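PDB 4EGS: ribose 5-phosphate isomerase RpiB from Thermoanaerobacter tengcongensis, which probably dephosphorylates phosphotyrosine in proteins through the low molecular weight phosphatase domain crystallised here, its N-terminal part, while the whole protein may also interconvert aldoses and ketoses. Local coordinates for residues L38-G43 and F121-S126; S126-Y131 and D136-I141; E143-E148 and I173-E178; G149-P154 and A166-G171. All coordinates share one frame; numbering follows the deposited sequence. Where two conformers were deposited one is given.

Contact 1 of 4, residues L38-G43 and F121-S126. With BCT (bicarbonate ion), chain C.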
loop_
_atom_site.group_PDB
_atom_site.type_symbol
_atom_site.label_atom_id
_atom_site.label_comp_id
_atom_site.label_asym_id
_atom_site.label_seq_id
_atom_site.Cartn_x
_atom_site.Cartn_y
_atom_site.Cartn_z
ATOM N N LEU A 38 8.265 3.888 8.415
ATOM C CA LEU A 38 9.121 4.421 9.469
ATOM C C LEU A 38 9.739 5.756 9.060
ATOM O O LEU A 38 10.592 5.807 8.177
ATOM C CB LEU A 38 10.235 3.423 9.786
ATOM C CG LEU A 38 10.677 3.213 11.238
ATOM C CD1 LEU A 38 12.091 2.653 11.270
ATOM C CD2 LEU A 38 10.579 4.485 12.069
ATOM N N PHE A 39 9.312 6.835 9.710
ATOM C CA PHE A 39 9.903 8.146 9.466
ATOM C C PHE A 39 11.147 8.333 10.330
ATOM O O PHE A 39 11.128 8.043 11.527
ATOM C CB PHE A 39 8.893 9.261 9.738
ATOM C CG PHE A 39 7.698 9.233 8.829
ATOM C CD1 PHE A 39 7.819 9.576 7.492
ATOM C CD2 PHE A 39 6.451 8.875 9.312
ATOM C CE1 PHE A 39 6.723 9.555 6.654
ATOM C CE2 PHE A 39 5.350 8.853 8.479
ATOM C CZ PHE A 39 5.485 9.193 7.149
ATOM N N VAL A 40 12.226 8.817 9.725
ATOM C CA VAL A 40 13.497 8.932 10.432
ATOM C C VAL A 40 13.989 10.369 10.573
ATOM O O VAL A 40 14.139 11.095 9.590
ATOM C CB VAL A 40 14.592 8.057 9.786
ATOM C CG1 VAL A 40 15.965 8.428 10.326
ATOM C CG2 VAL A 40 14.301 6.589 10.037
ATOM N N CYS A 41 14.230 10.760 11.819
ATOM C CA CYS A 41 14.750 12.075 12.153
ATOM C C CYS A 41 16.183 11.923 12.634
ATOM O O CYS A 41 16.757 10.835 12.569
ATOM C CB CYS A 41 13.922 12.675 13.284
ATOM S SG CYS A 41 13.190 14.268 12.937
ATOM N N THR A 42 16.757 13.015 13.126
ATOM C CA THR A 42 18.028 12.938 13.830
ATOM C C THR A 42 17.765 12.645 15.301
ATOM O O THR A 42 18.356 11.732 15.875
ATOM C CB THR A 42 18.843 14.239 13.701
ATOM O OG1 THR A 42 19.387 14.335 12.379
ATOM C CG2 THR A 42 19.984 14.253 14.705
ATOM N N GLY A 43 16.862 13.414 15.900
ATOM C CA GLY A 43 16.561 13.273 17.314
ATOM C C GLY A 43 15.134 12.853 17.615
ATOM O O GLY A 43 14.761 12.717 18.780
ATOM N N PHE A 121 18.747 13.559 3.419
ATOM C CA PHE A 121 19.680 12.624 2.803
ATOM C C PHE A 121 20.733 12.179 3.813
ATOM O O PHE A 121 21.333 11.112 3.671
ATOM C CB PHE A 121 20.352 13.271 1.590
ATOM C CG PHE A 121 20.392 12.388 0.377
ATOM C CD1 PHE A 121 19.225 12.059 -0.294
ATOM C CD2 PHE A 121 21.595 11.894 -0.101
ATOM C CE1 PHE A 121 19.256 11.251 -1.413
ATOM C CE2 PHE A 121 21.632 11.085 -1.222
ATOM C CZ PHE A 121 20.461 10.763 -1.877
ATOM N N SER A 122 20.951 13.006 4.831
ATOM C CA SER A 122 21.888 12.687 5.901
ATOM C C SER A 122 21.401 11.489 6.704
ATOM O O SER A 122 22.169 10.571 6.997
ATOM C CB SER A 122 22.068 13.890 6.827
ATOM O OG SER A 122 20.853 14.222 7.478
ATOM N N HIS A 123 20.120 11.506 7.061
ATOM C CA HIS A 123 19.521 10.413 7.814
ATOM C C HIS A 123 19.514 9.141 6.974
ATOM O O HIS A 123 19.748 8.047 7.486
ATOM C CB HIS A 123 18.095 10.765 8.238
ATOM C CG HIS A 123 17.967 12.103 8.897
ATOM N ND1 HIS A 123 17.197 13.119 8.373
ATOM C CD2 HIS A 123 18.510 12.592 10.037
ATOM C CE1 HIS A 123 17.271 14.176 9.163
ATOM N NE2 HIS A 123 18.062 13.882 10.179
ATOM N N LYS A 124 19.244 9.297 5.681
ATOM C CA LYS A 124 19.242 8.170 4.756
ATOM C C LYS A 124 20.620 7.526 4.663
ATOM O O LYS A 124 20.755 6.310 4.803
ATOM C CB LYS A 124 18.788 8.614 3.364
ATOM C CG LYS A 124 18.964 7.543 2.298
ATOM C CD LYS A 124 18.692 8.085 0.907
ATOM C CE LYS A 124 19.015 7.047 -0.154
ATOM N NZ LYS A 124 18.827 7.581 -1.531
ATOM N N ARG A 125 21.638 8.348 4.428
ATOM C CA ARG A 125 23.006 7.857 4.294
ATOM C C ARG A 125 23.498 7.158 5.557
ATOM O O ARG A 125 24.109 6.091 5.484
ATOM C CB ARG A 125 23.965 8.989 3.920
ATOM C CG ARG A 125 25.424 8.574 4.002
ATOM C CD ARG A 125 26.345 9.527 3.268
ATOM N NE ARG A 125 27.660 8.927 3.073
ATOM C CZ ARG A 125 27.975 8.135 2.053
ATOM N NH1 ARG A 125 27.070 7.851 1.126
ATOM N NH2 ARG A 125 29.196 7.627 1.957
ATOM N N SER A 126 23.233 7.768 6.708
ATOM C CA SER A 126 23.621 7.199 7.994
ATOM C C SER A 126 23.074 5.786 8.160
ATOM O O SER A 126 23.773 4.888 8.628
ATOM C CB SER A 126 23.129 8.084 9.139
ATOM O OG SER A 126 23.376 7.476 10.395
HETATM C C BCT C . 15.401 16.954 14.146
HETATM O O1 BCT C . 14.537 17.694 13.367
HETATM O O2 BCT C . 16.206 16.096 13.427
HETATM O O3 BCT C . 14.800 16.372 15.244
#

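Contact 2 of 4, residues S126-Y131 and D136-I141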
loop_
_atom_site.group_PDB
_atom_site.type_symbol
_atom_site.label_atom_id
_atom_site.label_comp_id
_atom_site.label_asym_id
_atom_site.label_seq_id
_atom_site.Cartn_x
_atom_site.Cartn_y
_atom_site.Cartn_z
ATOM N N SER A 126 23.233 7.768 6.708
ATOM C CA SER A 126 23.621 7.199 7.994
ATOM C C SER A 126 23.074 5.786 8.160
ATOM O O SER A 126 23.773 4.888 8.628
ATOM C CB SER A 126 23.129 8.084 9.139
ATOM O OG SER A 126 23.376 7.476 10.395
ATOM N N LEU A 127 21.821 5.597 7.759
ATOM C CA LEU A 127 21.171 4.297 7.850
ATOM C C LEU A 127 21.780 3.279 6.883
ATOM O O LEU A 127 22.179 2.192 7.298
ATOM C CB LEU A 127 19.664 4.435 7.612
ATOM C CG LEU A 127 18.873 5.174 8.695
ATOM C CD1 LEU A 127 17.482 5.540 8.198
ATOM C CD2 LEU A 127 18.782 4.340 9.964
ATOM N N VAL A 128 21.860 3.635 5.603
ATOM C CA VAL A 128 22.339 2.700 4.581
ATOM C C VAL A 128 23.807 2.294 4.739
ATOM O O VAL A 128 24.186 1.177 4.383
ATOM C CB VAL A 128 22.088 3.217 3.140
ATOM C CG1 VAL A 128 20.600 3.325 2.868
ATOM C CG2 VAL A 128 22.773 4.554 2.915
ATOM N N SER A 129 24.626 3.197 5.268
ATOM C CA SER A 129 26.034 2.895 5.507
ATOM C C SER A 129 26.156 1.854 6.612
ATOM O O SER A 129 26.933 0.905 6.508
ATOM C CB SER A 129 26.803 4.160 5.890
ATOM O OG SER A 129 26.356 4.680 7.131
ATOM N N GLN A 130 25.370 2.040 7.666
ATOM C CA GLN A 130 25.378 1.135 8.804
ATOM C C GLN A 130 24.523 -0.106 8.557
ATOM O O GLN A 130 24.887 -1.211 8.961
ATOM C CB GLN A 130 24.894 1.875 10.052
ATOM C CG GLN A 130 24.323 0.974 11.124
ATOM C CD GLN A 130 24.796 1.351 12.506
ATOM O OE1 GLN A 130 24.303 2.306 13.107
ATOM N NE2 GLN A 130 25.760 0.600 13.022
ATOM N N TYR A 131 23.390 0.079 7.885
ATOM C CA TYR A 131 22.466 -1.022 7.628
ATOM C C TYR A 131 22.336 -1.332 6.140
ATOM O O TYR A 131 21.348 -0.955 5.511
ATOM C CB TYR A 131 21.084 -0.702 8.199
ATOM C CG TYR A 131 21.077 -0.375 9.675
ATOM C CD1 TYR A 131 21.274 -1.368 10.626
ATOM C CD2 TYR A 131 20.858 0.924 10.118
ATOM C CE1 TYR A 131 21.265 -1.075 11.977
ATOM C CE2 TYR A 131 20.843 1.226 11.467
ATOM C CZ TYR A 131 21.049 0.222 12.391
ATOM O OH TYR A 131 21.037 0.518 13.735
ATOM N N ASP A 136 17.326 -1.475 0.761
ATOM C CA ASP A 136 16.325 -1.659 -0.285
ATOM C C ASP A 136 15.024 -0.936 0.052
ATOM O O ASP A 136 14.282 -0.526 -0.841
ATOM C CB ASP A 136 16.055 -3.148 -0.519
ATOM C CG ASP A 136 15.162 -3.396 -1.720
ATOM O OD1 ASP A 136 14.278 -4.276 -1.636
ATOM O OD2 ASP A 136 15.347 -2.714 -2.750
ATOM N N LYS A 137 14.753 -0.780 1.343
ATOM C CA LYS A 137 13.543 -0.099 1.790
ATOM C C LYS A 137 13.840 1.276 2.386
ATOM O O LYS A 137 12.942 1.947 2.893
ATOM C CB LYS A 137 12.763 -0.967 2.784
ATOM C CG LYS A 137 13.589 -1.509 3.941
ATOM C CD LYS A 137 12.781 -2.495 4.772
ATOM C CE LYS A 137 13.613 -3.109 5.882
ATOM N NZ LYS A 137 12.824 -4.089 6.682
ATOM N N ILE A 138 15.101 1.695 2.313
ATOM C CA ILE A 138 15.501 3.003 2.821
ATOM C C ILE A 138 15.527 4.055 1.718
ATOM O O ILE A 138 16.267 3.929 0.743
ATOM C CB ILE A 138 16.893 2.964 3.483
ATOM C CG1 ILE A 138 16.908 1.975 4.649
ATOM C CG2 ILE A 138 17.288 4.353 3.960
ATOM C CD1 ILE A 138 18.261 1.826 5.306
ATOM N N PHE A 139 14.714 5.093 1.880
ATOM C CA PHE A 139 14.692 6.201 0.934
ATOM C C PHE A 139 14.492 7.519 1.671
ATOM O O PHE A 139 14.158 7.533 2.856
ATOM C CB PHE A 139 13.579 6.010 -0.101
ATOM C CG PHE A 139 13.666 4.712 -0.851
ATOM C CD1 PHE A 139 12.844 3.647 -0.517
ATOM C CD2 PHE A 139 14.572 4.553 -1.887
ATOM C CE1 PHE A 139 12.922 2.450 -1.206
ATOM C CE2 PHE A 139 14.656 3.358 -2.579
ATOM C CZ PHE A 139 13.830 2.306 -2.237
ATOM N N THR A 140 14.705 8.624 0.965
ATOM C CA THR A 140 14.464 9.948 1.524
ATOM C C THR A 140 13.016 10.354 1.248
ATOM O O THR A 140 12.417 9.911 0.267
ATOM C CB THR A 140 15.487 10.991 0.987
ATOM O OG1 THR A 140 16.273 11.497 2.073
ATOM C CG2 THR A 140 14.802 12.151 0.275
ATOM N N ILE A 141 12.451 11.171 2.134
ATOM C CA ILE A 141 11.049 11.569 2.049
ATOM C C ILE A 141 10.693 12.252 0.720
ATOM O O ILE A 141 9.567 12.136 0.238
ATOM C CB ILE A 141 10.654 12.475 3.244
ATOM C CG1 ILE A 141 9.134 12.644 3.329
ATOM C CG2 ILE A 141 11.366 13.818 3.176
ATOM C CD1 ILE A 141 8.450 11.577 4.155
#

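Contact 3 of 4, residues E143-E148 and I173-E178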
loop_
_atom_site.group_PDB
_atom_site.type_symbol
_atom_site.label_atom_id
_atom_site.label_comp_id
_atom_site.label_asym_id
_atom_site.label_seq_id
_atom_site.Cartn_x
_atom_site.Cartn_y
_atom_site.Cartn_z
ATOM N N GLU A 143 12.746 11.923 -2.245
ATOM C CA GLU A 143 13.145 11.075 -3.364
ATOM C C GLU A 143 12.156 9.942 -3.619
ATOM O O GLU A 143 12.063 9.439 -4.737
ATOM C CB GLU A 143 14.553 10.509 -3.150
ATOM C CG GLU A 143 14.583 9.121 -2.527
ATOM C CD GLU A 143 15.990 8.588 -2.352
ATOM O OE1 GLU A 143 16.158 7.577 -1.639
ATOM O OE2 GLU A 143 16.928 9.177 -2.928
ATOM N N PHE A 144 11.417 9.545 -2.587
ATOM C CA PHE A 144 10.451 8.461 -2.729
ATOM C C PHE A 144 9.252 8.905 -3.560
ATOM O O PHE A 144 8.645 8.104 -4.271
ATOM C CB PHE A 144 9.992 7.950 -1.362
ATOM C CG PHE A 144 9.067 6.764 -1.436
ATOM C CD1 PHE A 144 9.573 5.481 -1.559
ATOM C CD2 PHE A 144 7.693 6.933 -1.383
ATOM C CE1 PHE A 144 8.726 4.389 -1.628
ATOM C CE2 PHE A 144 6.843 5.846 -1.453
ATOM C CZ PHE A 144 7.360 4.573 -1.575
ATOM N N VAL A 145 8.915 10.188 -3.467
ATOM C CA VAL A 145 7.812 10.735 -4.243
ATOM C C VAL A 145 8.313 11.393 -5.527
ATOM O O VAL A 145 7.603 12.180 -6.153
ATOM C CB VAL A 145 6.967 11.731 -3.420
ATOM C CG1 VAL A 145 6.316 11.022 -2.242
ATOM C CG2 VAL A 145 7.820 12.893 -2.940
ATOM N N GLY A 146 9.545 11.065 -5.910
ATOM C CA GLY A 146 10.108 11.524 -7.168
ATOM C C GLY A 146 10.769 12.890 -7.124
ATOM O O GLY A 146 11.232 13.390 -8.149
ATOM N N LEU A 147 10.818 13.498 -5.943
ATOM C CA LEU A 147 11.419 14.821 -5.792
ATOM C C LEU A 147 12.863 14.741 -5.305
ATOM O O LEU A 147 13.447 13.660 -5.229
ATOM C CB LEU A 147 10.596 15.682 -4.829
ATOM C CG LEU A 147 9.199 16.105 -5.285
ATOM C CD1 LEU A 147 8.551 17.012 -4.249
ATOM C CD2 LEU A 147 9.263 16.796 -6.637
ATOM N N GLU A 148 13.436 15.897 -4.984
ATOM C CA GLU A 148 14.771 15.964 -4.401
ATOM C C GLU A 148 14.801 16.940 -3.233
ATOM O O GLU A 148 13.925 17.796 -3.105
ATOM C CB GLU A 148 15.808 16.382 -5.445
ATOM C CG GLU A 148 16.312 15.252 -6.325
ATOM C CD GLU A 148 17.537 15.649 -7.129
ATOM O OE1 GLU A 148 18.649 15.658 -6.559
ATOM O OE2 GLU A 148 17.388 15.959 -8.330
ATOM N N ILE A 173 3.252 13.820 2.199
ATOM C CA ILE A 173 2.546 12.633 2.671
ATOM C C ILE A 173 1.312 12.348 1.803
ATOM O O ILE A 173 0.916 11.191 1.629
ATOM C CB ILE A 173 2.212 12.726 4.186
ATOM C CG1 ILE A 173 3.295 12.024 5.011
ATOM C CG2 ILE A 173 0.872 12.096 4.506
ATOM C CD1 ILE A 173 4.231 12.958 5.742
ATOM N N ASP A 174 0.729 13.402 1.239
ATOM C CA ASP A 174 -0.348 13.248 0.262
ATOM C C ASP A 174 0.115 12.405 -0.925
ATOM O O ASP A 174 -0.592 11.496 -1.364
ATOM C CB ASP A 174 -0.841 14.612 -0.231
ATOM C CG ASP A 174 -1.882 15.225 0.687
ATOM O OD1 ASP A 174 -2.471 14.484 1.502
ATOM O OD2 ASP A 174 -2.123 16.447 0.584
ATOM N N LYS A 175 1.304 12.710 -1.436
ATOM C CA LYS A 175 1.887 11.943 -2.532
ATOM C C LYS A 175 2.262 10.545 -2.057
ATOM O O LYS A 175 2.130 9.570 -2.798
ATOM C CB LYS A 175 3.130 12.643 -3.085
ATOM C CG LYS A 175 2.921 14.089 -3.497
ATOM C CD LYS A 175 4.099 14.590 -4.321
ATOM C CE LYS A 175 4.139 16.109 -4.378
ATOM N NZ LYS A 175 2.851 16.697 -4.841
ATOM N N LEU A 176 2.735 10.465 -0.817
ATOM C CA LEU A 176 3.148 9.205 -0.211
ATOM C C LEU A 176 1.984 8.222 -0.174
ATOM O O LEU A 176 2.102 7.084 -0.623
ATOM C CB LEU A 176 3.646 9.453 1.215
ATOM C CG LEU A 176 4.834 8.658 1.761
ATOM C CD1 LEU A 176 4.745 8.560 3.279
ATOM C CD2 LEU A 176 4.942 7.279 1.134
ATOM N N ILE A 177 0.859 8.681 0.367
ATOM C CA ILE A 177 -0.322 7.842 0.545
ATOM C C ILE A 177 -0.858 7.286 -0.777
ATOM O O ILE A 177 -1.286 6.132 -0.848
ATOM C CB ILE A 177 -1.422 8.601 1.320
ATOM C CG1 ILE A 177 -1.014 8.743 2.788
ATOM C CG2 ILE A 177 -2.762 7.894 1.213
ATOM C CD1 ILE A 177 -2.093 9.310 3.672
ATOM N N GLU A 178 -0.813 8.098 -1.828
ATOM C CA GLU A 178 -1.239 7.643 -3.147
ATOM C C GLU A 178 -0.302 6.584 -3.728
ATOM O O GLU A 178 -0.756 5.616 -4.338
ATOM C CB GLU A 178 -1.380 8.817 -4.115
ATOM C CG GLU A 178 -2.692 9.568 -3.979
ATOM C CD GLU A 178 -3.002 10.416 -5.195
ATOM O OE1 GLU A 178 -4.166 10.406 -5.649
ATOM O OE2 GLU A 178 -2.081 11.094 -5.698
#

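Contact 4 of 4, residues G149-P154 and A166-G171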
loop_
_atom_site.group_PDB
_atom_site.type_symbol
_atom_site.label_atom_id
_atom_site.label_comp_id
_atom_site.label_asym_id
_atom_site.label_seq_id
_atom_site.Cartn_x
_atom_site.Cartn_y
_atom_site.Cartn_z
ATOM N N GLY A 149 15.813 16.809 -2.383
ATOM C CA GLY A 149 15.990 17.721 -1.270
ATOM C C GLY A 149 15.672 17.109 0.079
ATOM O O GLY A 149 15.377 15.917 0.185
ATOM N N ASP A 150 15.739 17.936 1.117
ATOM C CA ASP A 150 15.466 17.493 2.478
ATOM C C ASP A 150 14.389 18.365 3.107
ATOM O O ASP A 150 14.164 19.494 2.675
ATOM C CB ASP A 150 16.731 17.590 3.332
ATOM C CG ASP A 150 17.992 17.263 2.559
ATOM O OD1 ASP A 150 18.953 18.057 2.637
ATOM O OD2 ASP A 150 18.028 16.217 1.883
ATOM N N VAL A 151 13.726 17.838 4.130
ATOM C CA VAL A 151 12.854 18.652 4.964
ATOM C C VAL A 151 13.687 19.166 6.131
ATOM O O VAL A 151 14.119 18.390 6.982
ATOM C CB VAL A 151 11.650 17.853 5.490
ATOM C CG1 VAL A 151 10.738 18.751 6.312
ATOM C CG2 VAL A 151 10.883 17.233 4.335
ATOM N N GLU A 152 13.917 20.475 6.161
ATOM C CA GLU A 152 14.870 21.070 7.095
ATOM C C GLU A 152 14.378 21.116 8.541
ATOM O O GLU A 152 13.176 21.158 8.802
ATOM C CB GLU A 152 15.266 22.474 6.626
ATOM C CG GLU A 152 15.681 22.551 5.160
ATOM C CD GLU A 152 17.055 21.956 4.890
ATOM O OE1 GLU A 152 17.719 21.498 5.846
ATOM O OE2 GLU A 152 17.475 21.951 3.713
ATOM N N ASP A 153 15.328 21.116 9.472
ATOM C CA ASP A 153 15.040 21.122 10.903
ATOM C C ASP A 153 14.504 22.478 11.348
ATOM O O ASP A 153 15.165 23.502 11.165
ATOM C CB ASP A 153 16.316 20.786 11.685
ATOM C CG ASP A 153 16.043 20.404 13.133
ATOM O OD1 ASP A 153 14.931 20.667 13.636
ATOM O OD2 ASP A 153 16.955 19.839 13.775
ATOM N N PRO A 154 13.298 22.489 11.937
ATOM C CA PRO A 154 12.711 23.709 12.500
ATOM C C PRO A 154 13.188 23.977 13.930
ATOM O O PRO A 154 12.536 24.724 14.651
ATOM C CB PRO A 154 11.216 23.399 12.493
ATOM C CG PRO A 154 11.158 21.926 12.703
ATOM C CD PRO A 154 12.346 21.363 11.960
ATOM N N ALA A 166 5.369 21.900 8.388
ATOM C CA ALA A 166 4.148 21.110 8.496
ATOM C C ALA A 166 3.404 21.019 7.163
ATOM O O ALA A 166 2.858 19.971 6.819
ATOM C CB ALA A 166 3.241 21.676 9.584
ATOM N N GLU A 167 3.390 22.120 6.419
ATOM C CA GLU A 167 2.730 22.169 5.119
ATOM C C GLU A 167 3.437 21.266 4.112
ATOM O O GLU A 167 2.790 20.500 3.395
ATOM C CB GLU A 167 2.703 23.601 4.597
ATOM C CG GLU A 167 1.981 24.595 5.487
ATOM C CD GLU A 167 2.427 26.011 5.203
ATOM O OE1 GLU A 167 1.865 26.956 5.794
ATOM O OE2 GLU A 167 3.352 26.173 4.382
ATOM N N GLU A 168 4.764 21.358 4.062
ATOM C CA GLU A 168 5.550 20.530 3.154
ATOM C C GLU A 168 5.330 19.053 3.453
ATOM O O GLU A 168 5.105 18.255 2.547
ATOM C CB GLU A 168 7.041 20.875 3.232
ATOM C CG GLU A 168 7.923 19.942 2.409
ATOM C CD GLU A 168 9.342 20.455 2.236
ATOM O OE1 GLU A 168 9.539 21.688 2.228
ATOM O OE2 GLU A 168 10.263 19.620 2.103
ATOM N N LEU A 169 5.379 18.706 4.735
ATOM C CA LEU A 169 5.148 17.335 5.177
ATOM C C LEU A 169 3.761 16.843 4.779
ATOM O O LEU A 169 3.606 15.721 4.298
ATOM C CB LEU A 169 5.334 17.231 6.693
ATOM C CG LEU A 169 6.485 16.354 7.190
ATOM C CD1 LEU A 169 7.695 16.467 6.275
ATOM C CD2 LEU A 169 6.857 16.736 8.614
ATOM N N SER A 170 2.755 17.690 4.977
ATOM C CA SER A 170 1.382 17.346 4.629
ATOM C C SER A 170 1.231 17.132 3.128
ATOM O O SER A 170 0.469 16.272 2.687
ATOM C CB SER A 170 0.419 18.436 5.102
ATOM O OG SER A 170 0.479 18.594 6.509
ATOM N N GLY A 171 1.964 17.919 2.348
ATOM C CA GLY A 171 1.924 17.807 0.901
ATOM C C GLY A 171 2.656 16.573 0.410
ATOM O O GLY A 171 2.195 15.889 -0.503
HETATM O O HOH W 1 11.990 21.216 0.857
HETATM O O HOH W 2 12.091 21.852 4.507
#

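Contact 1 of 4, residues L38-G43 and F121-S126
T42 and H123 are joined by a short hydrogen bond, 2.6 Å from T42 OG1 to H123 NE2, and either partner could supply the proton. The hydroxyl meets the imidazole at its edge, in the plane of the ring, and the two side chains cross at about a right angle. The backbone N of T42 is also near NE2, but its N-H is aimed at the bound bicarbonate ion instead. T42 N donates to bicarbonate O2 over 3.1 Å, with an N-H...O angle of 150°. The ring itself is held between two residues: C41 CA lies 4.2 Å above the centre of one face, and S122 OG lies 3.7 Å above the centre of the other. Behind the ring, V40 CG1 rests on H123 CB at 3.8 Å as the two side chains slide past each other in opposite directions.

C41 to R47 form the CX5R phosphate-binding P-loop of the low molecular weight phosphatases, which starts where strand 36-41 ends. C41 is the predicted nucleophile, and its SG lies 3.5 Å from bicarbonate O3; the anion, probably from the crystallisation liquor, lies in the loop that binds phosphate in relatives, consistent with a phosphate mimic. H123 thus ties T42, next to C41 in the loop, to the flanking helix 121-130. Its CG stands anti to the carbonyl carbon (chi1 -50°), which carries the ring across to the strand. A weak hydrogen bond links ND1 to the backbone N of A120, and the ring packs on R47 and A118. V40 is anchored by backbone bonds to L117 of the adjoining strand and to M119 just after it.

Contact 2 of 4, residues S126-Y131 and D136-I141
Y131, the flat group of this contact, meets I138 with its backbone rather than its ring: Y131 O is 4.2 Å from I138 CD1, and the phenol turns away from the strand. One face of the ring is covered within the same segment by Q130 CG, 3.4 Å above its centre, and I138 approaches neither a face nor an edge. More than half of the buried surface belongs to I138, which lies against the last turn of helix 121-130. V128 CG1 fits into the fork of the isoleucine, 3.6 Å from I138 CG2 and 3.7 Å from I138 CD1, so that one methyl group touches both branches. The end of the longer branch also reaches L127 CB, 3.8 Å from I138 CD1. This reach depends on an extended branch: CG1 is anti to the carbonyl carbon (chi1 -59°), and CD1 continues straight on from it (chi2 177°).

The helix and strand 138-140 belong to a beta-alpha-beta crossover that begins with strand 115-118, the neighbour of 138-140 in the parallel sheet. I138 therefore fills the space between helix and sheet, with V116 of the adjacent strand and K124 one turn back along the helix also against it. L127 CD1 reaches V40 on strand 36-41, while V128 also packs on A135 in the connecting loop.

The helix and strand meet mainly through methyl and methylene groups, Y131 adding its carbonyl oxygen, with no polar bond between the two segments. Fit is thus set largely by the shapes of three aliphatic side chains, and cohesion comes from dispersion and the exclusion of water.

Contact 3 of 4, residues E143-E148 and I173-E178
Just before F144 and V145, which pack on L176 and K175, the carboxylate oxygen E143 OE1 is gripped by two groups, the ammonium of K124 in a salt bridge and the backbone N of T140 in a hydrogen bond. These hold the start of a type I beta turn, E143 to G146, whose closing bond from G146 N to E143 O is weak at 3.2 Å. G146 then takes up positive phi (86°), where a beta carbon would collide with the preceding carbonyl oxygen. The turn presents two consecutive apolar side chains to helix 159-179.

F144 meets L176 through its CD2-CE2 bond. F144 CE2 is 3.5 Å from L176 CD2, and F144 CD2 is 3.7 Å from the same methyl, which approaches the ring obliquely as the two side chains cross at about a right angle. The ring reaches the helix because its CG is anti to the backbone N (chi1 -176°). V145 meets the helix one residue earlier, at K175, with V145 CG1 3.7 Å from K175 CB and 3.9 Å from L176 N. Only the aliphatic base of the lysine takes part: K175 CD comes within 4.1 Å of V145 CB, after which the chain bends at chi4 (-53°) and leads its amine away from the turn.

F144 and L176 also meet the sheet, F144 touching L115 and L117 and L176 touching L117. On its other side the helix, predicted to form coiled coil, sets I173 and I177 against helix 47-61. E178 O, farther along, accepts a hydrogen bond from K64 NZ of the second subunit.

Contact 4 of 4, residues G149-P154 and A166-G171
V151, E168 and L169 account for most of the surface buried between the loop 149-154 and the helix segment 166-171. L169 CD1 lodges between the two methyls of V151, at 3.8 Å from both V151 CG1 and V151 CG2. E168 and V151 point at each other from opposite sides of the contact, the extended glutamate bringing its carboxylate beside the valine, with E168 OE2 3.3 Å from V151 CG2. That extension starts with CG anti to the backbone N (chi1 174°), directing the glutamate outward from the helix to the loop.

The carboxylate finds its polar partners beside the valine. E168 OE2 forms a salt bridge with K142 and accepts a hydrogen bond of 2.7 Å from water 1, which gives a second, weak bond to D150 O. Water 2 takes the N-H of E152 (2.8 Å to E152 N) and reaches E168 OE1 weakly, making a second water bridge. The charge of the glutamate is probably steadied by this lysine and by the ordered water.

The loop is also tied inward: D150 OD2 accepts from F121 N, and V151 O makes a weak bond to R47 NE. L169 meanwhile packs on M50 and A51 of helix 47-61. Two residues on from V151 comes D153, the predicted proton donor and part of the bicarbonate pocket, followed by P154: the Asp-Pro loop over the P-loop that marks the low molecular weight phosphatases.

How the contacts relate
Along the chain contact 1 closes before contact 2 opens, and contact 3 follows, enclosing contact 4. Contacts 1 and 2, with centres about 8 Å apart, share helix 121-130 and S126 and join that helix to strands of one parallel sheet. Contacts 3 and 4, about 12 Å apart, both fasten the loop after strand 138-140 to helix 159-179, and contacts 2 and 4 are the farthest separated, at about 19 Å. The groups are joined by a salt bridge, K124 NZ to E143 OE1 at 2.7 Å, and by I141 against V151. C41 of contact 1 and D153, in the loop of contact 4, both line the bicarbonate pocket, consistent with one active site built from distant parts of the chain.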